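Local coordinates for protein metalloprotease stcE (PDB 4DNY) that is a secreted zinc-dependent mucinase that probably cleaves O-glycosylated host proteins, here represented by the fragment carrying its beta-sandwich domain, at residues A[93-98]-A[108-113]; A[18-23]-A[78-83]; A[24-29]-A[46-51]. All coordinates share one frame; numbering follows the deposited sequence.

Interaction 1: residues A[93-98]-A[108-113]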
loop_
_atom_site.group_PDB
_atom_site.type_symbol
_atom_site.label_atom_id
_atom_site.label_comp_id
_atom_site.label_asym_id
_atom_site.label_seq_id
_atom_site.Cartn_x
_atom_site.Cartn_y
_atom_site.Cartn_z
ATOM N N VAL A 93 0.435 4.931 7.259
ATOM C CA VAL A 93 0.474 4.921 5.796
ATOM C C VAL A 93 0.174 6.309 5.295
ATOM O O VAL A 93 -0.883 6.875 5.598
ATOM C CB VAL A 93 -0.529 3.953 5.202
ATOM C CG1 VAL A 93 -0.494 4.024 3.655
ATOM C CG2 VAL A 93 -0.232 2.501 5.723
ATOM N N PHE A 94 1.120 6.871 4.555
ATOM C CA PHE A 94 1.010 8.199 3.976
ATOM C C PHE A 94 0.579 8.073 2.525
ATOM O O PHE A 94 1.197 7.326 1.731
ATOM C CB PHE A 94 2.377 8.935 4.061
ATOM C CG PHE A 94 2.868 9.149 5.446
ATOM C CD1 PHE A 94 2.540 10.295 6.134
ATOM C CD2 PHE A 94 3.698 8.172 6.086
ATOM C CE1 PHE A 94 3.025 10.468 7.414
ATOM C CE2 PHE A 94 4.115 8.347 7.368
ATOM C CZ PHE A 94 3.758 9.506 8.028
ATOM N N TYR A 95 -0.449 8.845 2.155
ATOM C CA TYR A 95 -0.984 8.783 0.821
ATOM C C TYR A 95 -1.439 10.186 0.404
ATOM O O TYR A 95 -2.425 10.698 0.909
ATOM C CB TYR A 95 -2.092 7.733 0.709
ATOM C CG TYR A 95 -3.295 7.914 1.575
ATOM C CD1 TYR A 95 -4.537 8.229 1.036
ATOM C CD2 TYR A 95 -3.215 7.717 2.958
ATOM C CE1 TYR A 95 -5.660 8.346 1.856
ATOM C CE2 TYR A 95 -4.306 7.790 3.761
ATOM C CZ TYR A 95 -5.543 8.146 3.243
ATOM O OH TYR A 95 -6.691 8.226 4.003
ATOM N N GLY A 96 -0.714 10.783 -0.546
ATOM C CA GLY A 96 -0.933 12.205 -0.866
ATOM C C GLY A 96 -0.747 13.088 0.347
ATOM O O GLY A 96 0.270 12.985 1.019
ATOM N N ASP A 97 -1.729 13.941 0.626
ATOM C CA ASP A 97 -1.730 14.855 1.775
ATOM C C ASP A 97 -2.335 14.209 3.014
ATOM O O ASP A 97 -2.441 14.860 4.062
ATOM C CB ASP A 97 -2.577 16.107 1.442
ATOM C CG ASP A 97 -1.925 17.011 0.400
ATOM O OD1 ASP A 97 -0.691 16.937 0.254
ATOM O OD2 ASP A 97 -2.672 17.748 -0.268
ATOM N N ARG A 98 -2.741 12.930 2.900
ATOM C CA ARG A 98 -3.424 12.203 3.990
ATOM C C ARG A 98 -2.547 11.141 4.610
ATOM O O ARG A 98 -1.535 10.769 4.069
ATOM C CB ARG A 98 -4.722 11.603 3.472
ATOM C CG ARG A 98 -5.700 12.687 2.950
ATOM C CD ARG A 98 -7.073 12.124 2.691
ATOM N NE ARG A 98 -7.897 13.119 2.009
ATOM C CZ ARG A 98 -9.231 13.100 1.927
ATOM N NH1 ARG A 98 -9.930 12.121 2.500
ATOM N NH2 ARG A 98 -9.887 14.074 1.276
ATOM N N LEU A 108 -6.335 -2.453 5.070
ATOM C CA LEU A 108 -6.570 -1.181 4.403
ATOM C C LEU A 108 -6.486 -1.396 2.894
ATOM O O LEU A 108 -5.763 -2.247 2.420
ATOM C CB LEU A 108 -5.538 -0.130 4.800
ATOM C CG LEU A 108 -5.443 0.245 6.248
ATOM C CD1 LEU A 108 -4.229 1.147 6.442
ATOM C CD2 LEU A 108 -6.731 0.896 6.711
ATOM N N LEU A 109 -7.218 -0.603 2.106
ATOM C CA LEU A 109 -7.201 -0.767 0.667
ATOM C C LEU A 109 -7.244 0.605 -0.046
ATOM O O LEU A 109 -8.023 1.493 0.376
ATOM C CB LEU A 109 -8.387 -1.578 0.213
ATOM C CG LEU A 109 -8.473 -1.957 -1.272
ATOM C CD1 LEU A 109 -7.289 -2.893 -1.660
ATOM C CD2 LEU A 109 -9.781 -2.639 -1.592
ATOM N N PHE A 110 -6.401 0.782 -1.056
ATOM C CA PHE A 110 -6.208 2.026 -1.784
ATOM C C PHE A 110 -6.265 1.782 -3.282
ATOM O O PHE A 110 -5.848 0.723 -3.769
ATOM C CB PHE A 110 -4.848 2.658 -1.439
ATOM C CG PHE A 110 -4.653 3.000 -0.005
ATOM C CD1 PHE A 110 -4.898 4.286 0.481
ATOM C CD2 PHE A 110 -4.194 2.062 0.878
ATOM C CE1 PHE A 110 -4.711 4.590 1.811
ATOM C CE2 PHE A 110 -3.977 2.377 2.229
ATOM C CZ PHE A 110 -4.225 3.665 2.665
ATOM N N LYS A 111 -6.781 2.775 -4.021
ATOM C CA LYS A 111 -6.775 2.801 -5.475
ATOM C C LYS A 111 -6.447 4.212 -5.979
ATOM O O LYS A 111 -6.928 5.171 -5.444
ATOM C CB LYS A 111 -8.147 2.353 -6.023
ATOM C CG LYS A 111 -8.218 2.322 -7.542
ATOM C CD LYS A 111 -9.463 1.647 -8.067
ATOM C CE LYS A 111 -9.587 1.813 -9.550
ATOM N NZ LYS A 111 -10.703 0.996 -10.193
ATOM N N TYR A 112 -5.610 4.296 -7.020
ATOM C CA TYR A 112 -5.147 5.558 -7.560
ATOM C C TYR A 112 -6.030 5.905 -8.778
ATOM O O TYR A 112 -6.108 5.124 -9.716
ATOM C CB TYR A 112 -3.699 5.395 -8.007
ATOM C CG TYR A 112 -2.915 6.658 -8.166
ATOM C CD1 TYR A 112 -2.378 7.306 -7.071
ATOM C CD2 TYR A 112 -2.590 7.130 -9.426
ATOM C CE1 TYR A 112 -1.605 8.413 -7.180
ATOM C CE2 TYR A 112 -1.763 8.258 -9.558
ATOM C CZ TYR A 112 -1.262 8.878 -8.421
ATOM O OH TYR A 112 -0.417 9.989 -8.552
ATOM N N VAL A 113 -6.720 7.029 -8.717
ATOM C CA VAL A 113 -7.609 7.449 -9.790
ATOM C C VAL A 113 -7.286 8.894 -10.153
ATOM O O VAL A 113 -7.415 9.806 -9.295
ATOM C CB VAL A 113 -9.094 7.307 -9.408
ATOM C CG1 VAL A 113 -9.965 7.659 -10.570
ATOM C CG2 VAL A 113 -9.357 5.845 -8.942
#

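Interaction 2: residues A[18-23]-A[78-83]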
loop_
_atom_site.group_PDB
_atom_site.type_symbol
_atom_site.label_atom_id
_atom_site.label_comp_id
_atom_site.label_asym_id
_atom_site.label_seq_id
_atom_site.Cartn_x
_atom_site.Cartn_y
_atom_site.Cartn_z
ATOM N N PHE A 18 -13.265 -0.586 -6.276
ATOM C CA PHE A 18 -12.061 -1.210 -5.726
ATOM C C PHE A 18 -11.919 -2.636 -6.193
ATOM O O PHE A 18 -12.068 -3.566 -5.438
ATOM C CB PHE A 18 -12.132 -1.096 -4.202
ATOM C CG PHE A 18 -11.876 0.271 -3.690
ATOM C CD1 PHE A 18 -10.614 0.712 -3.462
ATOM C CD2 PHE A 18 -12.938 1.120 -3.387
ATOM C CE1 PHE A 18 -10.389 1.942 -2.973
ATOM C CE2 PHE A 18 -12.691 2.401 -2.923
ATOM C CZ PHE A 18 -11.410 2.797 -2.742
ATOM N N THR A 19 -11.705 -2.800 -7.483
ATOM C CA THR A 19 -11.408 -4.129 -8.081
ATOM C C THR A 19 -10.168 -3.963 -8.950
ATOM O O THR A 19 -10.134 -3.066 -9.787
ATOM C CB THR A 19 -12.514 -4.608 -8.990
ATOM O OG1 THR A 19 -13.784 -4.449 -8.326
ATOM C CG2 THR A 19 -12.307 -6.105 -9.373
ATOM N N PRO A 20 -9.187 -4.867 -8.791
ATOM C CA PRO A 20 -7.968 -4.718 -9.590
ATOM C C PRO A 20 -8.212 -4.974 -11.040
ATOM O O PRO A 20 -9.127 -5.684 -11.377
ATOM C CB PRO A 20 -6.995 -5.757 -9.004
ATOM C CG PRO A 20 -7.683 -6.415 -7.970
ATOM C CD PRO A 20 -9.087 -5.933 -7.777
ATOM N N HIS A 21 -7.400 -4.336 -11.887
ATOM C CA HIS A 21 -7.536 -4.420 -13.340
ATOM C C HIS A 21 -7.473 -5.873 -13.800
ATOM O O HIS A 21 -8.091 -6.270 -14.776
ATOM C CB HIS A 21 -6.436 -3.547 -14.021
ATOM C CG HIS A 21 -6.368 -3.714 -15.516
ATOM N ND1 HIS A 21 -7.252 -3.106 -16.398
ATOM C CD2 HIS A 21 -5.528 -4.461 -16.284
ATOM C CE1 HIS A 21 -6.956 -3.481 -17.645
ATOM N NE2 HIS A 21 -5.921 -4.316 -17.599
ATOM N N ASN A 22 -6.641 -6.665 -13.153
ATOM C CA ASN A 22 -6.484 -8.091 -13.453
ATOM C C ASN A 22 -5.924 -8.817 -12.244
ATOM O O ASN A 22 -5.790 -8.199 -11.213
ATOM C CB ASN A 22 -5.663 -8.318 -14.721
ATOM C CG ASN A 22 -4.241 -7.805 -14.626
ATOM O OD1 ASN A 22 -3.649 -7.769 -13.596
ATOM N ND2 ASN A 22 -3.700 -7.407 -15.760
ATOM N N GLY A 23 -5.600 -10.109 -12.410
ATOM C CA GLY A 23 -5.059 -10.934 -11.336
ATOM C C GLY A 23 -3.584 -10.899 -11.080
ATOM O O GLY A 23 -3.042 -11.812 -10.436
ATOM N N GLY A 78 -5.180 3.580 -11.850
ATOM C CA GLY A 78 -5.993 2.391 -11.617
ATOM C C GLY A 78 -5.357 1.311 -10.755
ATOM O O GLY A 78 -5.993 0.258 -10.502
ATOM N N LYS A 79 -4.136 1.531 -10.329
ATOM C CA LYS A 79 -3.430 0.563 -9.503
ATOM C C LYS A 79 -3.981 0.565 -8.081
ATOM O O LYS A 79 -4.497 1.549 -7.585
ATOM C CB LYS A 79 -1.923 0.869 -9.473
ATOM C CG LYS A 79 -1.263 0.783 -10.816
ATOM C CD LYS A 79 -1.323 -0.601 -11.414
ATOM C CE LYS A 79 -0.587 -0.706 -12.768
ATOM N NZ LYS A 79 -0.287 -2.054 -13.194
ATOM N N MET A 80 -3.740 -0.563 -7.370
ATOM C CA MET A 80 -4.262 -0.757 -6.007
ATOM C C MET A 80 -3.189 -1.247 -5.053
ATOM O O MET A 80 -2.267 -1.952 -5.450
ATOM C CB MET A 80 -5.478 -1.689 -6.017
ATOM C CG MET A 80 -6.636 -1.088 -6.727
ATOM S SD MET A 80 -8.025 -2.237 -6.864
ATOM C CE MET A 80 -8.498 -2.591 -5.129
ATOM N N VAL A 81 -3.359 -0.894 -3.788
ATOM C CA VAL A 81 -2.483 -1.376 -2.710
ATOM C C VAL A 81 -3.347 -1.818 -1.544
ATOM O O VAL A 81 -4.209 -1.055 -1.086
ATOM C CB VAL A 81 -1.452 -0.301 -2.222
ATOM C CG1 VAL A 81 -0.551 -0.893 -1.129
ATOM C CG2 VAL A 81 -0.609 0.144 -3.432
ATOM N N ARG A 82 -3.123 -3.028 -1.071
ATOM C CA ARG A 82 -3.796 -3.563 0.111
ATOM C C ARG A 82 -2.786 -3.755 1.217
ATOM O O ARG A 82 -1.646 -4.166 0.963
ATOM C CB ARG A 82 -4.477 -4.918 -0.216
ATOM C CG ARG A 82 -5.264 -5.454 0.974
ATOM C CD ARG A 82 -5.968 -6.728 0.652
ATOM N NE ARG A 82 -7.037 -6.531 -0.354
ATOM C CZ ARG A 82 -7.112 -7.144 -1.521
ATOM N NH1 ARG A 82 -6.134 -8.009 -1.886
ATOM N NH2 ARG A 82 -8.138 -6.962 -2.364
ATOM N N PHE A 83 -3.162 -3.428 2.447
ATOM C CA PHE A 83 -2.337 -3.694 3.665
ATOM C C PHE A 83 -3.078 -4.646 4.554
ATOM O O PHE A 83 -4.277 -4.470 4.767
ATOM C CB PHE A 83 -2.086 -2.419 4.457
ATOM C CG PHE A 83 -1.176 -1.466 3.769
ATOM C CD1 PHE A 83 0.164 -1.459 4.042
ATOM C CD2 PHE A 83 -1.670 -0.541 2.836
ATOM C CE1 PHE A 83 1.014 -0.580 3.377
ATOM C CE2 PHE A 83 -0.822 0.362 2.208
ATOM C CZ PHE A 83 0.509 0.323 2.476
HETATM O O HOH W 1 -8.675 -1.035 -10.666
HETATM O O HOH W 2 -5.586 -2.452 -10.360
#

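Interaction 3: residues A[24-29]-A[46-51]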
loop_
_atom_site.group_PDB
_atom_site.type_symbol
_atom_site.label_atom_id
_atom_site.label_comp_id
_atom_site.label_asym_id
_atom_site.label_seq_id
_atom_site.Cartn_x
_atom_site.Cartn_y
_atom_site.Cartn_z
ATOM N N THR A 24 -2.872 -9.967 -11.670
ATOM C CA THR A 24 -1.436 -9.834 -11.361
ATOM C C THR A 24 -1.287 -9.181 -9.996
ATOM O O THR A 24 -1.678 -8.003 -9.797
ATOM C CB THR A 24 -0.671 -9.057 -12.483
ATOM O OG1 THR A 24 -1.212 -7.751 -12.667
ATOM C CG2 THR A 24 -0.761 -9.857 -13.816
ATOM N N LYS A 25 -0.824 -9.944 -9.015
ATOM C CA LYS A 25 -0.792 -9.487 -7.645
ATOM C C LYS A 25 0.552 -9.753 -7.079
ATOM O O LYS A 25 1.035 -10.887 -7.083
ATOM C CB LYS A 25 -1.802 -10.296 -6.840
ATOM C CG LYS A 25 -1.896 -9.873 -5.389
ATOM C CD LYS A 25 -2.696 -10.882 -4.666
ATOM C CE LYS A 25 -3.066 -10.475 -3.321
ATOM N NZ LYS A 25 -4.023 -11.413 -2.709
ATOM N N LYS A 26 1.205 -8.741 -6.526
ATOM C CA LYS A 26 2.467 -8.874 -5.793
ATOM C C LYS A 26 2.231 -8.849 -4.341
ATOM O O LYS A 26 1.693 -7.915 -3.817
ATOM C CB LYS A 26 3.396 -7.726 -6.179
ATOM C CG LYS A 26 4.582 -7.562 -5.252
ATOM C CD LYS A 26 5.647 -8.668 -5.372
ATOM C CE LYS A 26 6.765 -8.470 -4.321
ATOM N NZ LYS A 26 7.889 -9.450 -4.434
ATOM N N ILE A 27 2.713 -9.886 -3.642
ATOM C CA ILE A 27 2.643 -9.887 -2.172
ATOM C C ILE A 27 3.995 -9.514 -1.605
ATOM O O ILE A 27 5.006 -10.042 -2.010
ATOM C CB ILE A 27 2.256 -11.295 -1.627
ATOM C CG1 ILE A 27 0.830 -11.617 -2.002
ATOM C CG2 ILE A 27 2.428 -11.387 -0.127
ATOM C CD1 ILE A 27 0.715 -11.993 -3.395
ATOM N N ILE A 28 4.013 -8.588 -0.635
ATOM C CA ILE A 28 5.218 -8.210 0.068
ATOM C C ILE A 28 5.049 -8.721 1.426
ATOM O O ILE A 28 4.205 -8.280 2.152
ATOM C CB ILE A 28 5.392 -6.628 0.046
ATOM C CG1 ILE A 28 5.690 -6.175 -1.370
ATOM C CG2 ILE A 28 6.448 -6.185 1.111
ATOM C CD1 ILE A 28 5.763 -4.682 -1.568
ATOM N N ASN A 29 5.806 -9.745 1.816
ATOM C CA ASN A 29 5.622 -10.432 3.103
ATOM C C ASN A 29 6.910 -10.983 3.669
ATOM O O ASN A 29 6.869 -11.940 4.455
ATOM C CB ASN A 29 4.589 -11.559 2.986
ATOM C CG ASN A 29 5.060 -12.707 2.099
ATOM O OD1 ASN A 29 6.039 -12.575 1.395
ATOM N ND2 ASN A 29 4.335 -13.834 2.109
ATOM N N HIS A 46 6.132 1.346 -6.165
ATOM C CA HIS A 46 6.016 1.860 -7.513
ATOM C C HIS A 46 6.549 0.830 -8.546
ATOM O O HIS A 46 5.906 0.533 -9.552
ATOM C CB HIS A 46 6.810 3.179 -7.610
ATOM C CG HIS A 46 6.336 4.106 -8.676
ATOM N ND1 HIS A 46 6.520 5.481 -8.590
ATOM C CD2 HIS A 46 5.650 3.880 -9.824
ATOM C CE1 HIS A 46 5.959 6.054 -9.650
ATOM N NE2 HIS A 46 5.454 5.108 -10.427
ATOM N N SER A 47 7.730 0.292 -8.256
ATOM C CA SER A 47 8.394 -0.691 -9.160
ATOM C C SER A 47 7.514 -1.954 -9.321
ATOM O O SER A 47 7.322 -2.443 -10.406
ATOM C CB SER A 47 9.807 -1.063 -8.657
ATOM O OG SER A 47 9.685 -1.662 -7.380
ATOM N N HIS A 48 6.976 -2.445 -8.211
ATOM C CA HIS A 48 6.105 -3.629 -8.266
ATOM C C HIS A 48 4.789 -3.415 -8.976
ATOM O O HIS A 48 4.278 -4.315 -9.661
ATOM C CB HIS A 48 5.903 -4.203 -6.834
ATOM C CG HIS A 48 7.135 -4.856 -6.300
ATOM N ND1 HIS A 48 7.821 -5.835 -7.001
ATOM C CD2 HIS A 48 7.803 -4.660 -5.148
ATOM C CE1 HIS A 48 8.875 -6.202 -6.291
ATOM N NE2 HIS A 48 8.872 -5.518 -5.157
ATOM N N LEU A 49 4.300 -2.171 -8.976
ATOM C CA LEU A 49 3.084 -1.842 -9.684
ATOM C C LEU A 49 3.241 -1.677 -11.188
ATOM O O LEU A 49 2.267 -1.633 -11.922
ATOM C CB LEU A 49 2.425 -0.589 -9.068
ATOM C CG LEU A 49 1.758 -0.761 -7.682
ATOM C CD1 LEU A 49 1.262 0.557 -7.126
ATOM C CD2 LEU A 49 0.596 -1.800 -7.803
ATOM N N THR A 50 4.487 -1.617 -11.652
ATOM C CA THR A 50 4.692 -1.536 -13.100
ATOM C C THR A 50 4.251 -2.827 -13.791
ATOM O O THR A 50 3.825 -2.790 -14.954
ATOM C CB THR A 50 6.157 -1.124 -13.456
ATOM O OG1 THR A 50 7.048 -2.087 -12.957
ATOM C CG2 THR A 50 6.492 0.220 -12.862
ATOM N N ASN A 51 4.392 -3.957 -13.108
ATOM C CA ASN A 51 3.993 -5.272 -13.677
ATOM C C ASN A 51 2.841 -5.984 -12.966
ATOM O O ASN A 51 2.515 -7.141 -13.296
ATOM C CB ASN A 51 5.210 -6.197 -13.762
ATOM C CG ASN A 51 6.262 -5.666 -14.719
ATOM O OD1 ASN A 51 7.393 -5.447 -14.299
ATOM N ND2 ASN A 51 5.883 -5.414 -15.987
#

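Interaction 1: residues A[93-98]-A[108-113]
Tyr95 and Phe110 meet across the interior of a beta-sandwich, one from each of its two sheets. Strand 91-95 belongs to the three-stranded sheet and strand 107-113 to the five-stranded one. The axes of their portions 93-95 and 108-113 come no closer than 10.6 Å and run 18° from parallel, a separation too wide for backbone pairing and suited to face-to-face stacking of sheets. No hydrogen bond crosses the contact.

The aromatic part is a T-shaped pair, with centroids of Tyr95 and Phe110 4.8 Å apart and planes at 66°. Phe110 CE1 points down on the centre of the Tyr95 face, 3.6 Å from Tyr95 CG and nearly as close to the other ring carbons. With chi1 at 60°, the tyrosine ring is held between its own backbone N and carbonyl carbon and turns a flat side to the incoming edge. Arg98 CB lies against the opposite face, off toward its rim.

The aliphatic part lies further back along the strands. Val93 CG1 rests against Phe110 CZ at 3.9 Å, while Val93 CG2 reaches Leu108 CD1 at 4.3 Å.

Polar groups act outside this interface. The Tyr95 hydroxyl hydrogen-bonds Glu122, which would restrain the far end of the ring. A type II' turn from Tyr95 to Arg98 closes the hairpin into strand 98-102, with paired backbone bonds: Tyr95 N to Arg98 O is 2.9 Å, and Arg98 N to Tyr95 O is 3.0 Å.

Interaction 2: residues A[18-23]-A[78-83]
The carbonyl oxygen of Gly78 has two waters within bonding distance that connect it to the loop 18-23, just before strand 80-86 in the five-stranded sheet of the beta-sandwich. One water lies 2.7 Å from Gly78 O and takes the N-H of His21, whose N is 3.0 Å away from it. The other stands 3.0 Å from Gly78 O and 2.7 Å from Thr19 O. Two waters thus lie between the loop backbone and the residues leading into the strand; only the N-H of His21 has a set direction, since these waters have other acceptors in reach. No direct hydrogen bond joins the segments.

The apolar part is carried by Met80, a buried residue from which the contact covers more surface than from any other. Its chain leaves the strand extended, with chi2 at 175°, and then bends at chi3 (62°), which lays the terminal methyl along the loop. The sulfur touches the peptide link between Thr19 and Pro20: Met80 SD is 3.5 Å from Thr19 C and equally far from Pro20 N. The proline ring is set roughly perpendicular to the methionine chain, with Pro20 CD 4.0 Å from the same sulfur.

Further along, the methyl group passes on to Phe18. It comes to the edge of the phenylalanine ring, near its plane, so this is not a stack over a face. Leu109 and Lys111 of the neighbouring strand 107-113 touch both Phe18 and Met80, and Leu54 of strand 54-60 touches both Met80 and Pro20, so the loop runs over the surface of three adjoining strands. The tightest approach of the methyl is to backbone, with Met80 CE 3.6 Å from Phe18 C.

Interaction 3: residues A[24-29]-A[46-51]
Lys26 lies across the imidazole of His48, joining strand 25-28 to helix 43-49 within a beta-alpha-beta crossover. Strand 25-28 runs parallel to its sheet neighbour 54-60, and helices 31-35 and 43-49 form the connection between them.

The evidence for a CH-pi contact is direct: Lys26 CE sits 3.7 Å from the centroid of the His48 ring and only 13° off its normal, hence above the middle of the face. The lysine CG leaves anti to the backbone N (chi1 166°), and a bend at chi2 (71°) then steers the methylenes over the ring. CG starts the overlap beside CB and CG of His48. The ammonium group goes on to a salt bridge with Glu33 of helix 31-35. Lys26 NZ is also 4.1 Å from His48 NE2, so a positive charge on the histidine would probably be disfavoured there, although Glu33 may offset this.

Besides Lys26, His48 meets Ile28, whose CD1 is 4.1 Å from His48 CD2. Just before the strand, Thr24 CB comes to 3.8 Å from Asn51 O.

Overall arrangement
The three contacts share the five-stranded sheet. Interactions 1 and 2, with centres about 12 Å apart, are joined because strands 107-113 and 80-86 are neighbours in it: Tyr112 O lies 2.8 Å from Gly78 N and Leu108 O 2.9 Å from Phe83 N, both probable hydrogen bonds. Interactions 2 and 3 have centres about 10 Å apart and meet where Lys79 NZ lies 2.9 Å from Leu49 O; segment 24-29 continues segment 18-23 in the chain. Interactions 1 and 3 do not touch; their centres are about 16 Å apart, on opposite sides of the chain's centre. None of the three contacts includes a metal ion; together they link the two sheets, the N-terminal loop and the crossover helix.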